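Local coordinates for protein phosphoribosylaminoimidazole carboxylase, ATPase subunit (Thermus thermophilus, PDB 3AW8) that probably catalyses the ATP-dependent conversion of 5-aminoimidazole ribonucleotide and bicarbonate to N5-carboxyaminoimidazole ribonucleotide in purine biosynthesis, at residues 269-274 with 322-327. Residues are numbered along the deposited sequence; the frame is centred on the assembly and turned at random.
Sequences WTIEGA and HLHWYG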
loop_
_atom_site.group_PDB
_atom_site.type_symbol
_atom_site.label_atom_id
_atom_site.label_comp_id
_atom_site.label_asym_id
_atom_site.label_seq_id
_atom_site.Cartn_x
_atom_site.Cartn_y
_atom_site.Cartn_z
ATOM N N TRP A 269 3.725 -3.038 11.170
ATOM C CA TRP A 269 4.086 -1.618 11.170
ATOM C C TRP A 269 5.000 -1.262 9.988
ATOM O O TRP A 269 5.154 -0.085 9.653
ATOM C CB TRP A 269 4.798 -1.240 12.468
ATOM C CG TRP A 269 6.088 -1.975 12.658
ATOM C CD1 TRP A 269 6.252 -3.213 13.214
ATOM C CD2 TRP A 269 7.386 -1.556 12.223
ATOM N NE1 TRP A 269 7.570 -3.592 13.148
ATOM C CE2 TRP A 269 8.289 -2.593 12.545
ATOM C CE3 TRP A 269 7.874 -0.410 11.587
ATOM C CZ2 TRP A 269 9.658 -2.515 12.255
ATOM C CZ3 TRP A 269 9.241 -0.333 11.294
ATOM C CH2 TRP A 269 10.113 -1.382 11.632
ATOM N N THR A 270 5.601 -2.271 9.358
ATOM C CA THR A 270 6.505 -2.013 8.246
ATOM C C THR A 270 5.807 -1.561 6.969
ATOM O O THR A 270 6.468 -1.112 6.024
ATOM C CB THR A 270 7.400 -3.240 7.919
ATOM O OG1 THR A 270 6.599 -4.307 7.404
ATOM C CG2 THR A 270 8.144 -3.714 9.166
ATOM N N ILE A 271 4.479 -1.667 6.932
ATOM C CA ILE A 271 3.748 -1.234 5.745
ATOM C C ILE A 271 3.957 0.263 5.509
ATOM O O ILE A 271 4.144 0.692 4.382
ATOM C CB ILE A 271 2.243 -1.548 5.857
ATOM C CG1 ILE A 271 2.040 -3.057 6.017
ATOM C CG2 ILE A 271 1.521 -1.093 4.594
ATOM C CD1 ILE A 271 0.591 -3.465 6.127
ATOM N N GLU A 272 3.928 1.061 6.571
ATOM C CA GLU A 272 4.169 2.495 6.431
ATOM C C GLU A 272 5.366 2.968 7.262
ATOM O O GLU A 272 5.951 4.003 6.961
ATOM C CB GLU A 272 2.926 3.304 6.797
ATOM C CG GLU A 272 2.102 2.683 7.877
ATOM C CD GLU A 272 0.982 1.840 7.316
ATOM O OE1 GLU A 272 0.777 0.715 7.816
ATOM O OE2 GLU A 272 0.305 2.310 6.378
ATOM N N GLY A 273 5.748 2.197 8.280
ATOM C CA GLY A 273 6.875 2.573 9.126
ATOM C C GLY A 273 8.280 2.117 8.723
ATOM O O GLY A 273 9.246 2.378 9.444
ATOM N N ALA A 274 8.412 1.424 7.595
ATOM C CA ALA A 274 9.723 0.970 7.131
ATOM C C ALA A 274 9.781 1.246 5.635
ATOM O O ALA A 274 8.744 1.331 4.981
ATOM C CB ALA A 274 9.907 -0.512 7.409
ATOM N N HIS A 322 -2.699 4.861 10.678
ATOM C CA HIS A 322 -3.059 4.138 9.456
ATOM C C HIS A 322 -3.905 2.925 9.804
ATOM O O HIS A 322 -3.420 1.956 10.391
ATOM C CB HIS A 322 -1.811 3.710 8.690
ATOM C CG HIS A 322 -0.967 4.858 8.233
ATOM N ND1 HIS A 322 0.038 5.399 9.006
ATOM C CD2 HIS A 322 -0.987 5.579 7.086
ATOM C CE1 HIS A 322 0.605 6.398 8.354
ATOM N NE2 HIS A 322 0.002 6.528 7.186
ATOM N N LEU A 323 -5.180 2.998 9.452
ATOM C CA LEU A 323 -6.107 1.922 9.744
ATOM C C LEU A 323 -5.995 0.761 8.742
ATOM O O LEU A 323 -5.745 0.967 7.547
ATOM C CB LEU A 323 -7.537 2.467 9.744
ATOM C CG LEU A 323 -8.610 1.428 10.058
ATOM C CD1 LEU A 323 -8.364 0.888 11.455
ATOM C CD2 LEU A 323 -10.009 2.036 9.936
ATOM N N HIS A 324 -6.180 -0.457 9.242
ATOM C CA HIS A 324 -6.135 -1.652 8.402
ATOM C C HIS A 324 -7.221 -2.593 8.887
ATOM O O HIS A 324 -7.076 -3.223 9.932
ATOM C CB HIS A 324 -4.770 -2.337 8.499
ATOM C CG HIS A 324 -3.695 -1.652 7.714
ATOM N ND1 HIS A 324 -3.407 -1.975 6.403
ATOM C CD2 HIS A 324 -2.868 -0.629 8.038
ATOM C CE1 HIS A 324 -2.452 -1.180 5.955
ATOM N NE2 HIS A 324 -2.108 -0.352 6.927
ATOM N N TRP A 325 -8.323 -2.660 8.148
ATOM C CA TRP A 325 -9.423 -3.536 8.509
ATOM C C TRP A 325 -9.283 -4.763 7.612
ATOM O O TRP A 325 -9.228 -4.637 6.391
ATOM C CB TRP A 325 -10.764 -2.833 8.272
ATOM C CG TRP A 325 -11.908 -3.589 8.858
ATOM C CD1 TRP A 325 -12.928 -4.206 8.184
ATOM C CD2 TRP A 325 -12.095 -3.900 10.244
ATOM N NE1 TRP A 325 -13.733 -4.887 9.067
ATOM C CE2 TRP A 325 -13.243 -4.716 10.337
ATOM C CE3 TRP A 325 -11.396 -3.574 11.416
ATOM C CZ2 TRP A 325 -13.706 -5.213 11.555
ATOM C CZ3 TRP A 325 -11.857 -4.071 12.630
ATOM C CH2 TRP A 325 -13.002 -4.884 12.687
ATOM N N TYR A 326 -9.225 -5.951 8.198
ATOM C CA TYR A 326 -9.031 -7.151 7.392
ATOM C C TYR A 326 -10.220 -7.675 6.603
ATOM O O TYR A 326 -10.051 -8.546 5.751
ATOM C CB TYR A 326 -8.459 -8.276 8.260
ATOM C CG TYR A 326 -7.212 -7.873 9.011
ATOM C CD1 TYR A 326 -6.329 -6.922 8.482
ATOM C CD2 TYR A 326 -6.902 -8.447 10.242
ATOM C CE1 TYR A 326 -5.179 -6.559 9.162
ATOM C CE2 TYR A 326 -5.755 -8.091 10.926
ATOM C CZ TYR A 326 -4.897 -7.147 10.380
ATOM O OH TYR A 326 -3.741 -6.810 11.046
ATOM N N GLY A 327 -11.413 -7.152 6.876
ATOM C CA GLY A 327 -12.591 -7.616 6.163
ATOM C C GLY A 327 -13.190 -8.882 6.751
ATOM O O GLY A 327 -14.101 -9.464 6.179
#
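Two residues apart on the strand, H322 and H324 point to the same side, toward E272, and both have CG anti to the carbonyl carbon. The E272 chain is bent at chi2 (-95°); the bend lays the chain across H322 and brings OE1 to H324 NE2. The motif is a His-carboxylate hydrogen bond. It joins the short helix 270-273 of the ATP-grasp region to strand 321-325 in the C-terminal region, the outermost strand, within this chain, of the large antiparallel sheet. H324 NE2 donates to E272 OE1 at 3.2 Å. The bond is bent, with an N-H...O angle of 135°. OE1 receives it on its syn lone pair and sits tilted out of the imidazole plane. The carboxylate and this ring are turned 60° against each other.

H322 is met differently. E272 slides past it, and E272 CG lies over one face of the ring in a CH-pi contact, 3.9 Å from the centroid. The carboxylate is much closer to parallel with this ring. H322 NE2 is hydrogen-bonded to E275 O of the second subunit, which places the contact at the homodimer interface. R297 of that subunit also packs on both E272 and H322. Within the chain, H338 of the neighbouring strand 335-343 stacks on the H324 ring and backs the hydrogen-bonding imidazole.

The contact is buried and lies away from the AMP pocket. I271 adds an apolar touch beside the polar pair: its CD1 approaches the H324 ring obliquely and comes within 3.8 Å of H324 CE1.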